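Local atomic coordinates of uncharacterized peptidase Lmo0363 (Listeria monocytogenes, PDB entry 3L4E), a protein that probably hydrolyses peptide bonds as a serine-type peptidase of the S51 family, to which peptidase E also belongs. Residues L5-S10 against E191-R196; S9-V14 against L115-S120; V124-N129 against L151-F156; F156-H161 against Y185-H190. All blocks are in the same frame, centred on the assembly; numbering follows the deposited sequence.

In the fold
Contacts 1 and 2 are buried and share Ser-9 and Ser-10, just past strand 4-8. Contact 1 joins the strand to 191-196 by backbone bonds and apolar side chains on both faces of the central sheet, whereas contact 2 ties the following loop to the end of strand 115-119 mainly through a carboxylate and a serine. Contacts 3 and 4 are only partly buried. Contact 3 fastens two irregular segments by backbone bonds, and its Phe-156 leads into contact 4, a short parallel pair ending at His-161. The putative catalytic pair is thus split: Ser-120 lies in contact 2, His-161 in contact 4, and Ser-9, common to contacts 1 and 2, bonds to the backbone N of His-161.

Contact 1. Residues L5-S10 against E191-R196; sequences LFLTSS and EAIFIR
Leu-5, Phe-6 and Leu-7 pair with Ile-195, Phe-194 and Ile-193 along an antiparallel ladder of the central mixed sheet. Two hydrogen-bonded pairs carry it. Leu-7 N reaches Ile-193 O at 3.0 Å in a nearly straight bond (170°), Ile-193 N returns to Leu-7 O at 2.8 Å, and Leu-5 and Ile-195 repeat the exchange. On one face the contact is aliphatic: Ile-195 CD1 lies 3.9 Å from Leu-5 CD1 and 3.8 Å from Leu-7 CD1, touching both leucine tips. Strand 4-8 is where the sheet changes direction, since its other neighbour, 115-119, runs parallel to it. The opposite face is aromatic. Phe-6 has CG anti to its backbone N (chi1 179°), and its ring lies beside that of Phe-194, both pointing the same way with planes 33° apart; their CE1 atoms meet at 3.6 Å. Ala-192 is small enough to let Phe-6 CZ come within 3.6 Å of its CB. Helix 15-21 covers this face, with Phe-18 edge-to-face against Phe-6. Beyond the ladder, water 1 donates to Glu-191 O at 2.6 Å and accepts from Ser-9 N, while Thr-8 OG1 takes the N-H of Ser-10 in an ST turn.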
# COMPACT_ATOMS: atom_id res chain seq x y z
N LEU A 5 -9.41 -4.50 -2.06
CA LEU A 5 -8.34 -3.66 -1.57
C LEU A 5 -8.74 -3.01 -0.26
O LEU A 5 -9.89 -2.63 -0.08
CB LEU A 5 -8.02 -2.54 -2.57
CG LEU A 5 -8.04 -2.83 -4.07
CD1 LEU A 5 -7.83 -1.54 -4.86
CD2 LEU A 5 -7.00 -3.87 -4.42
N PHE A 6 -7.77 -2.89 0.65
CA PHE A 6 -7.95 -2.13 1.88
C PHE A 6 -6.84 -1.10 1.90
O PHE A 6 -5.67 -1.47 1.98
CB PHE A 6 -7.82 -3.09 3.07
CG PHE A 6 -7.97 -2.43 4.42
CD1 PHE A 6 -9.21 -2.35 5.03
CD2 PHE A 6 -6.86 -1.92 5.08
CE1 PHE A 6 -9.35 -1.77 6.28
CE2 PHE A 6 -6.99 -1.33 6.34
CZ PHE A 6 -8.24 -1.26 6.94
N LEU A 7 -7.19 0.18 1.79
CA LEU A 7 -6.19 1.25 1.72
C LEU A 7 -6.18 2.07 3.00
O LEU A 7 -7.24 2.39 3.54
CB LEU A 7 -6.44 2.14 0.49
CG LEU A 7 -6.61 1.42 -0.84
CD1 LEU A 7 -6.81 2.41 -2.01
CD2 LEU A 7 -5.40 0.52 -1.10
N THR A 8 -5.00 2.42 3.47
CA THR A 8 -4.86 3.08 4.77
C THR A 8 -3.65 4.02 4.75
O THR A 8 -2.75 3.86 3.93
CB THR A 8 -4.71 2.00 5.89
OG1 THR A 8 -4.47 2.63 7.16
CG2 THR A 8 -3.57 1.05 5.59
N SER A 9 -3.64 5.00 5.65
CA SER A 9 -2.46 5.85 5.88
C SER A 9 -1.53 5.21 6.89
O SER A 9 -0.33 5.48 6.91
CB SER A 9 -2.87 7.22 6.41
OG SER A 9 -3.79 7.88 5.57
N SER A 10 -2.10 4.38 7.76
CA SER A 10 -1.40 3.89 8.94
C SER A 10 -2.13 2.65 9.44
O SER A 10 -3.12 2.76 10.15
CB SER A 10 -1.39 4.97 10.02
OG SER A 10 -0.84 4.49 11.24
N GLU A 191 -8.59 6.86 8.92
CA GLU A 191 -9.53 6.45 7.87
C GLU A 191 -8.95 5.30 7.05
O GLU A 191 -7.74 5.19 6.88
CB GLU A 191 -9.84 7.63 6.92
CG GLU A 191 -10.90 8.61 7.44
CD GLU A 191 -11.10 9.80 6.50
OE1 GLU A 191 -10.11 10.23 5.87
OE2 GLU A 191 -12.24 10.31 6.40
N ALA A 192 -9.83 4.45 6.54
CA ALA A 192 -9.43 3.42 5.60
C ALA A 192 -10.43 3.42 4.45
O ALA A 192 -11.57 3.89 4.62
CB ALA A 192 -9.38 2.05 6.27
N ILE A 193 -10.01 2.94 3.29
CA ILE A 193 -10.91 2.79 2.15
C ILE A 193 -11.12 1.30 1.90
O ILE A 193 -10.15 0.56 1.67
CB ILE A 193 -10.37 3.46 0.86
CG1 ILE A 193 -9.84 4.87 1.14
CG2 ILE A 193 -11.47 3.50 -0.20
CD1 ILE A 193 -9.09 5.48 -0.03
N PHE A 194 -12.38 0.88 1.99
CA PHE A 194 -12.79 -0.50 1.72
C PHE A 194 -13.15 -0.58 0.25
O PHE A 194 -14.05 0.14 -0.21
CB PHE A 194 -14.07 -0.85 2.48
CG PHE A 194 -13.93 -0.95 3.99
CD1 PHE A 194 -12.80 -0.55 4.66
CD2 PHE A 194 -15.00 -1.44 4.73
CE1 PHE A 194 -12.72 -0.65 6.04
CE2 PHE A 194 -14.92 -1.55 6.11
CZ PHE A 194 -13.78 -1.15 6.76
N ILE A 195 -12.47 -1.45 -0.49
CA ILE A 195 -12.79 -1.63 -1.90
C ILE A 195 -13.10 -3.09 -2.21
O ILE A 195 -12.26 -3.98 -2.05
CB ILE A 195 -11.65 -1.12 -2.80
CG1 ILE A 195 -11.47 0.39 -2.60
CG2 ILE A 195 -11.96 -1.43 -4.27
CD1 ILE A 195 -10.14 0.93 -3.01
N ARG A 196 -14.34 -3.32 -2.64
CA ARG A 196 -14.80 -4.63 -3.09
C ARG A 196 -15.43 -4.45 -4.47
O ARG A 196 -16.60 -4.07 -4.59
CB ARG A 196 -15.82 -5.21 -2.11
CG ARG A 196 -15.30 -5.41 -0.69
CD ARG A 196 -14.58 -6.74 -0.54
NE ARG A 196 -14.34 -7.10 0.86
CZ ARG A 196 -13.41 -7.97 1.26
NH1 ARG A 196 -12.63 -8.56 0.36
NH2 ARG A 196 -13.26 -8.25 2.55
O HOH W 1 -5.35 4.94 7.95

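Contact 2. Residues S9-V14 against L115-S120; sequences SSFKDV and LYIGES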
# COMPACT_ATOMS: atom_id res chain seq x y z
N SER A 9 -3.64 5.00 5.65
CA SER A 9 -2.46 5.85 5.88
C SER A 9 -1.53 5.21 6.89
O SER A 9 -0.33 5.48 6.91
CB SER A 9 -2.87 7.22 6.41
OG SER A 9 -3.79 7.88 5.57
N SER A 10 -2.10 4.38 7.76
CA SER A 10 -1.40 3.89 8.94
C SER A 10 -2.13 2.65 9.44
O SER A 10 -3.12 2.76 10.15
CB SER A 10 -1.39 4.97 10.02
OG SER A 10 -0.84 4.49 11.24
N PHE A 11 -1.65 1.47 9.04
CA PHE A 11 -2.39 0.25 9.33
C PHE A 11 -2.61 0.10 10.84
O PHE A 11 -3.68 -0.30 11.27
CB PHE A 11 -1.71 -0.99 8.73
CG PHE A 11 -2.51 -2.26 8.92
CD1 PHE A 11 -3.59 -2.53 8.10
CD2 PHE A 11 -2.19 -3.16 9.93
CE1 PHE A 11 -4.35 -3.68 8.27
CE2 PHE A 11 -2.94 -4.32 10.11
CZ PHE A 11 -4.02 -4.58 9.28
N LYS A 12 -1.60 0.44 11.63
CA LYS A 12 -1.70 0.25 13.07
C LYS A 12 -2.79 1.11 13.70
O LYS A 12 -3.24 0.83 14.81
CB LYS A 12 -0.34 0.46 13.75
CG LYS A 12 0.21 1.87 13.67
CD LYS A 12 -0.29 2.75 14.80
CE LYS A 12 0.44 4.08 14.84
NZ LYS A 12 0.03 4.91 16.02
N ASP A 13 -3.23 2.14 12.98
CA ASP A 13 -4.26 3.05 13.51
C ASP A 13 -5.67 2.61 13.14
O ASP A 13 -6.65 3.15 13.66
CB ASP A 13 -4.03 4.48 13.00
CG ASP A 13 -2.92 5.20 13.75
OD1 ASP A 13 -2.61 4.82 14.90
OD2 ASP A 13 -2.37 6.16 13.19
N VAL A 14 -5.79 1.63 12.24
CA VAL A 14 -7.12 1.21 11.77
C VAL A 14 -7.33 -0.30 11.79
O VAL A 14 -8.13 -0.84 11.01
CB VAL A 14 -7.42 1.74 10.35
CG1 VAL A 14 -7.47 3.27 10.33
CG2 VAL A 14 -6.38 1.24 9.35
N LEU A 115 -6.64 -10.42 -1.64
CA LEU A 115 -6.76 -9.16 -0.91
C LEU A 115 -5.44 -8.40 -0.89
O LEU A 115 -4.41 -8.95 -0.49
CB LEU A 115 -7.24 -9.41 0.52
CG LEU A 115 -7.23 -8.21 1.47
CD1 LEU A 115 -8.16 -7.12 0.95
CD2 LEU A 115 -7.63 -8.63 2.88
N TYR A 116 -5.49 -7.14 -1.30
CA TYR A 116 -4.34 -6.24 -1.28
C TYR A 116 -4.53 -5.18 -0.19
O TYR A 116 -5.54 -4.47 -0.17
CB TYR A 116 -4.19 -5.56 -2.64
CG TYR A 116 -3.06 -4.55 -2.73
CD1 TYR A 116 -1.78 -4.94 -3.13
CD2 TYR A 116 -3.26 -3.21 -2.42
CE1 TYR A 116 -0.74 -4.03 -3.20
CE2 TYR A 116 -2.23 -2.28 -2.49
CZ TYR A 116 -0.97 -2.71 -2.90
OH TYR A 116 0.08 -1.82 -2.97
N ILE A 117 -3.56 -5.11 0.72
CA ILE A 117 -3.57 -4.10 1.78
C ILE A 117 -2.45 -3.11 1.48
O ILE A 117 -1.28 -3.49 1.40
CB ILE A 117 -3.31 -4.72 3.16
CG1 ILE A 117 -4.34 -5.82 3.47
CG2 ILE A 117 -3.30 -3.62 4.24
CD1 ILE A 117 -3.90 -6.74 4.61
N GLY A 118 -2.83 -1.86 1.26
CA GLY A 118 -1.84 -0.85 0.91
C GLY A 118 -1.77 0.28 1.91
O GLY A 118 -2.77 0.98 2.13
N GLU A 119 -0.60 0.45 2.52
CA GLU A 119 -0.39 1.49 3.52
C GLU A 119 0.44 2.64 2.98
O GLU A 119 1.58 2.44 2.56
CB GLU A 119 0.34 0.92 4.73
CG GLU A 119 0.71 1.97 5.76
CD GLU A 119 1.51 1.39 6.90
OE1 GLU A 119 0.94 1.25 7.99
OE2 GLU A 119 2.69 1.04 6.70
N SER A 120 -0.14 3.84 3.02
CA SER A 120 0.53 5.05 2.53
C SER A 120 1.10 4.83 1.12
O SER A 120 0.33 4.71 0.17
CB SER A 120 1.59 5.53 3.52
OG SER A 120 0.96 5.99 4.70
O HOH W 2 1.50 0.70 10.55
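The ring of Phe-11 meets Ile-117 obliquely, its CD1 4.0 Å from the CG2 methyl, and it packs edge-to-face with both Tyr-84 and Phe-18. Its CB points toward strand 115-119 and CG lies anti to the backbone N (chi1 -175°); the ring sits among Ile-117, Tyr-84 and Phe-18, apolar surroundings that suit a large hydrophobic residue. The second flat group is the carboxylate of Glu-119. Its chain leaves the strand fully extended as far as CD, and OE1 accepts the N-H of Phe-11 through the anti lone pair at 2.8 Å, with an N-H...O angle of 166°. Water 2 donates to the same OE1 at 2.7 Å and accepts from Lys-12 N, while OE2 takes the backbone N of Gly-87. A buried acid here is thus gripped at both oxygens by N-H groups, which would favour its charged form and hold the carboxylate's rotation. Phe-11 N, whose proton Glu-119 accepts, stands at the start of the short 3-10 segment, where Asp-13 N bonds to Ser-10 O.

Ser-120, assigned by similarity to the charge relay system, has positive phi (50°), consistent with a nucleophile elbow, the sharp turn between a strand and a helix. In one of its two conformers OG donates to Ser-9 O at 2.6 Å, so the bond need not always be present. The contact lies where strand 115-119, flanked by strands 4-8 and 82-85, gives way to helix 121-124, with helix 44-55 packed against Phe-11 and Glu-119.

Contact 3. Residues V124-N129 against L151-F156; sequences VITSPN and LNLVDF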
# COMPACT_ATOMS: atom_id res chain seq x y z
N VAL A 124 -0.80 4.68 -2.38
CA VAL A 124 -0.56 5.63 -3.46
C VAL A 124 -0.34 4.90 -4.79
O VAL A 124 -0.83 5.36 -5.84
CB VAL A 124 0.60 6.59 -3.13
CG1 VAL A 124 0.96 7.47 -4.34
CG2 VAL A 124 0.25 7.46 -1.94
N ILE A 125 0.37 3.77 -4.77
CA ILE A 125 0.63 3.06 -6.04
C ILE A 125 -0.60 2.41 -6.69
O ILE A 125 -0.51 1.92 -7.82
CB ILE A 125 1.79 2.01 -5.94
CG1 ILE A 125 1.43 0.89 -4.97
CG2 ILE A 125 3.10 2.67 -5.57
CD1 ILE A 125 2.37 -0.30 -5.09
N THR A 126 -1.74 2.41 -6.00
CA THR A 126 -2.98 1.93 -6.63
C THR A 126 -3.56 2.95 -7.62
O THR A 126 -4.40 2.61 -8.44
CB THR A 126 -4.08 1.56 -5.61
OG1 THR A 126 -4.53 2.74 -4.93
CG2 THR A 126 -3.58 0.54 -4.60
N SER A 127 -3.09 4.20 -7.54
CA SER A 127 -3.56 5.27 -8.41
C SER A 127 -3.04 5.13 -9.84
O SER A 127 -2.17 4.30 -10.11
CB SER A 127 -3.11 6.62 -7.86
OG SER A 127 -1.71 6.80 -8.04
N PRO A 128 -3.56 5.94 -10.76
CA PRO A 128 -3.04 5.89 -12.14
C PRO A 128 -1.59 6.35 -12.24
O PRO A 128 -0.86 5.84 -13.09
CB PRO A 128 -3.95 6.88 -12.88
CG PRO A 128 -5.22 6.93 -12.06
CD PRO A 128 -4.76 6.80 -10.64
N ASN A 129 -1.17 7.29 -11.41
CA ASN A 129 0.14 7.93 -11.56
C ASN A 129 0.54 8.61 -10.26
O ASN A 129 -0.27 9.32 -9.66
CB ASN A 129 0.10 8.93 -12.73
CG ASN A 129 1.39 9.72 -12.88
OD1 ASN A 129 1.66 10.62 -12.09
ND2 ASN A 129 2.17 9.40 -13.90
N LEU A 151 -0.16 1.28 -10.61
CA LEU A 151 -1.00 0.09 -10.81
C LEU A 151 -2.32 0.41 -11.49
O LEU A 151 -2.90 -0.45 -12.16
CB LEU A 151 -1.26 -0.65 -9.48
CG LEU A 151 -0.03 -1.12 -8.71
CD1 LEU A 151 -0.47 -1.77 -7.39
CD2 LEU A 151 0.80 -2.09 -9.53
N ASN A 152 -2.81 1.63 -11.30
CA ASN A 152 -4.02 2.06 -11.99
C ASN A 152 -5.19 1.13 -11.67
O ASN A 152 -5.99 0.80 -12.55
CB ASN A 152 -3.76 2.10 -13.50
CG ASN A 152 -4.82 2.87 -14.25
OD1 ASN A 152 -5.49 3.74 -13.70
ND2 ASN A 152 -4.98 2.54 -15.53
N LEU A 153 -5.26 0.69 -10.42
CA LEU A 153 -6.34 -0.17 -9.96
C LEU A 153 -7.62 0.62 -9.75
O LEU A 153 -8.72 0.08 -9.91
CB LEU A 153 -5.97 -0.86 -8.65
CG LEU A 153 -5.05 -2.07 -8.76
CD1 LEU A 153 -4.26 -2.26 -7.48
CD2 LEU A 153 -5.86 -3.30 -9.11
N VAL A 154 -7.48 1.88 -9.36
CA VAL A 154 -8.62 2.74 -9.14
C VAL A 154 -8.39 4.04 -9.90
O VAL A 154 -7.26 4.42 -10.18
CB VAL A 154 -8.86 3.03 -7.65
CG1 VAL A 154 -9.32 1.77 -6.92
CG2 VAL A 154 -7.62 3.62 -7.00
N ASP A 155 -9.48 4.72 -10.23
CA ASP A 155 -9.36 5.96 -10.99
C ASP A 155 -8.91 7.10 -10.09
O ASP A 155 -8.44 8.13 -10.57
CB ASP A 155 -10.69 6.29 -11.67
CG ASP A 155 -11.07 5.29 -12.74
OD1 ASP A 155 -10.20 4.49 -13.15
OD2 ASP A 155 -12.24 5.30 -13.18
N PHE A 156 -9.03 6.91 -8.78
CA PHE A 156 -8.68 7.97 -7.84
C PHE A 156 -7.26 7.90 -7.29
O PHE A 156 -6.61 6.84 -7.33
CB PHE A 156 -9.72 8.07 -6.71
CG PHE A 156 -9.84 6.83 -5.86
CD1 PHE A 156 -8.98 6.62 -4.79
CD2 PHE A 156 -10.82 5.88 -6.11
CE1 PHE A 156 -9.10 5.49 -3.99
CE2 PHE A 156 -10.94 4.75 -5.32
CZ PHE A 156 -10.07 4.55 -4.26
O HOH W 3 -5.37 5.48 -5.25
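Ile-125 and Thr-126 hold Leu-151 and Leu-153 in the close-packed part of this contact. Leu-151 N donates to Ile-125 O at 2.9 Å, and the leucine side chain folds over the same oxygen, CG at 3.2 Å, before its CD1 meets Ile-125 CD1 at 3.9 Å. Thr-126 O is gripped twice, by Leu-153 N at 2.9 Å and by Val-154 N at a longer 3.3 Å, the two donors arriving from opposite faces of the carbonyl plane. Two irregular segments are therefore joined mainly by main-chain groups. The first includes a type I beta turn, Val-124 to Ser-127, at the exit of helix 121-124; Val-124 O receives both the N-H and the OG of Ser-127, a residue short enough to curl back onto its own turn. Helices 90-100 and 102-111 cover the aliphatic side, meeting Ile-125 and Leu-151 respectively. Thr-126 chi1 (67°) turns OG1 back to Ala-123 O, with water 3, which also donates to Phe-156 O, as a second partner. Toward solvent one backbone bond remains, Asn-152 N to Ser-127 O at 3.0 Å with the donor above the carbonyl plane; the side chains there make only van der Waals touches. The Pro-128 ring crosses the side chain of the exposed Asn-152 at about a right angle, CB 3.6 Å from OD1, and this rigid ring also lies against Val-154 O, CD at 3.5 Å.

Contact 4. Residues F156-H161 against Y185-H190; sequences FSTLPH and YPISNH. With SO4 (sulfate ion), chain B.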
# COMPACT_ATOMS: atom_id res chain seq x y z
N PHE A 156 -9.03 6.91 -8.78
CA PHE A 156 -8.68 7.97 -7.84
C PHE A 156 -7.26 7.90 -7.29
O PHE A 156 -6.61 6.84 -7.33
CB PHE A 156 -9.72 8.07 -6.71
CG PHE A 156 -9.84 6.83 -5.86
CD1 PHE A 156 -8.98 6.62 -4.79
CD2 PHE A 156 -10.82 5.88 -6.11
CE1 PHE A 156 -9.10 5.49 -3.99
CE2 PHE A 156 -10.94 4.75 -5.32
CZ PHE A 156 -10.07 4.55 -4.26
N SER A 157 -6.79 9.03 -6.77
CA SER A 157 -5.42 9.17 -6.26
C SER A 157 -5.41 9.36 -4.75
O SER A 157 -5.62 10.46 -4.24
CB SER A 157 -4.72 10.35 -6.94
OG SER A 157 -4.68 10.18 -8.34
N THR A 158 -5.15 8.27 -4.03
CA THR A 158 -5.22 8.29 -2.57
C THR A 158 -4.14 9.19 -1.99
O THR A 158 -2.97 9.10 -2.36
CB THR A 158 -5.09 6.87 -2.00
OG1 THR A 158 -6.10 6.03 -2.58
CG2 THR A 158 -5.24 6.88 -0.48
N LEU A 159 -4.55 10.07 -1.08
CA LEU A 159 -3.64 11.00 -0.44
C LEU A 159 -3.61 10.73 1.06
O LEU A 159 -4.51 11.12 1.78
CB LEU A 159 -4.07 12.44 -0.72
CG LEU A 159 -3.16 13.53 -0.15
CD1 LEU A 159 -1.75 13.39 -0.70
CD2 LEU A 159 -3.74 14.89 -0.50
N PRO A 160 -2.56 10.03 1.53
CA PRO A 160 -2.56 9.59 2.93
C PRO A 160 -2.08 10.67 3.89
O PRO A 160 -1.48 11.67 3.47
CB PRO A 160 -1.58 8.42 2.92
CG PRO A 160 -0.61 8.77 1.84
CD PRO A 160 -1.39 9.53 0.78
N HIS A 161 -2.37 10.45 5.17
CA HIS A 161 -2.07 11.41 6.23
C HIS A 161 -2.76 12.76 6.00
O HIS A 161 -2.24 13.79 6.40
CB HIS A 161 -0.56 11.63 6.39
CG HIS A 161 0.26 10.37 6.37
ND1 HIS A 161 0.11 9.37 7.31
CD2 HIS A 161 1.25 9.96 5.55
CE1 HIS A 161 0.97 8.39 7.06
NE2 HIS A 161 1.67 8.73 5.99
N TYR A 185 -8.23 11.50 -3.66
CA TYR A 185 -9.11 10.88 -2.67
C TYR A 185 -8.41 10.95 -1.32
O TYR A 185 -7.59 10.09 -0.99
CB TYR A 185 -9.36 9.41 -3.05
CG TYR A 185 -10.58 8.77 -2.40
CD1 TYR A 185 -11.66 8.35 -3.17
CD2 TYR A 185 -10.65 8.59 -1.03
CE1 TYR A 185 -12.78 7.76 -2.59
CE2 TYR A 185 -11.77 8.00 -0.44
CZ TYR A 185 -12.83 7.59 -1.23
OH TYR A 185 -13.95 7.02 -0.64
N PRO A 186 -8.71 11.99 -0.53
CA PRO A 186 -8.02 12.20 0.75
C PRO A 186 -8.42 11.20 1.84
O PRO A 186 -9.61 10.92 1.99
CB PRO A 186 -8.48 13.60 1.17
CG PRO A 186 -9.04 14.22 -0.06
CD PRO A 186 -9.61 13.11 -0.86
N ILE A 187 -7.45 10.67 2.59
CA ILE A 187 -7.74 9.89 3.80
C ILE A 187 -6.77 10.24 4.93
O ILE A 187 -5.57 10.36 4.72
CB ILE A 187 -7.75 8.35 3.57
CG1 ILE A 187 -6.43 7.87 2.94
CG2 ILE A 187 -8.96 7.93 2.75
CD1 ILE A 187 -6.24 6.35 2.97
N SER A 188 -7.31 10.40 6.13
CA SER A 188 -6.52 10.72 7.31
C SER A 188 -5.93 9.45 7.93
O SER A 188 -6.16 8.34 7.46
CB SER A 188 -7.39 11.44 8.34
OG SER A 188 -8.44 10.60 8.79
N ASN A 189 -5.16 9.62 9.01
CA ASN A 189 -4.53 8.49 9.68
C ASN A 189 -5.52 7.46 10.24
O ASN A 189 -5.20 6.27 10.34
CB ASN A 189 -3.59 8.95 10.79
CG ASN A 189 -2.32 9.56 10.25
OD1 ASN A 189 -1.69 10.40 10.90
ND2 ASN A 189 -1.92 9.14 9.05
N HIS A 190 -6.72 7.91 10.60
CA HIS A 190 -7.70 6.98 11.16
C HIS A 190 -8.83 6.64 10.21
O HIS A 190 -9.89 6.17 10.62
CB HIS A 190 -8.21 7.48 12.51
CG HIS A 190 -7.14 7.52 13.56
ND1 HIS A 190 -6.27 8.58 13.70
CD2 HIS A 190 -6.79 6.62 14.51
CE1 HIS A 190 -5.44 8.34 14.70
NE2 HIS A 190 -5.74 7.16 15.21
S SO4 B . -7.78 11.49 12.07
O1 SO4 B . -6.52 10.74 12.07
O2 SO4 B . -8.30 11.57 13.44
O3 SO4 B . -7.56 12.83 11.53
O4 SO4 B . -8.75 10.79 11.24
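His-161 accepts a hydrogen bond at ND1 from the side-chain amide of Asn-189, a short 2.7 Å to ND2, and its backbone is left-handed (phi 59°). The bond lies close to the imidazole plane and the amide plane, the two groups turned 73° apart, so Asn-189 restrains the ring's rotation. By similarity His-161 belongs to the charge relay system; Phe-167 stacks on its ring and the side chain of Ser-120 is about 3 Å away at its nearest atoms. His-161 and Asn-189 follow a two-stranded parallel sheet, 157-159 beside 184-186. Tyr-185 N reaches Ser-157 O, Leu-159 N reaches Tyr-185 O, and Ile-187 N reaches Leu-159 O almost straight (179°). The rings of Phe-156 and Tyr-185 cross obliquely at the start of the pair, with Tyr-185 CD1 over one face of Phe-156, toward its rim, and Tyr-185 CB 3.3 Å from Phe-156 CD1. Thr-158 CG2 meets Ile-187 CD1 at 3.6 Å, apolar branches in a buried place, Ile-187 also against Ile-193 and Thr-158 against Ala-123. A sulfate, probably from the crystallisation liquor, accepts from Ser-188 OG (very short), Arg-204 and Asn-164; His-190 ND1 donates to its O1 in the ring plane at 2.7 Å.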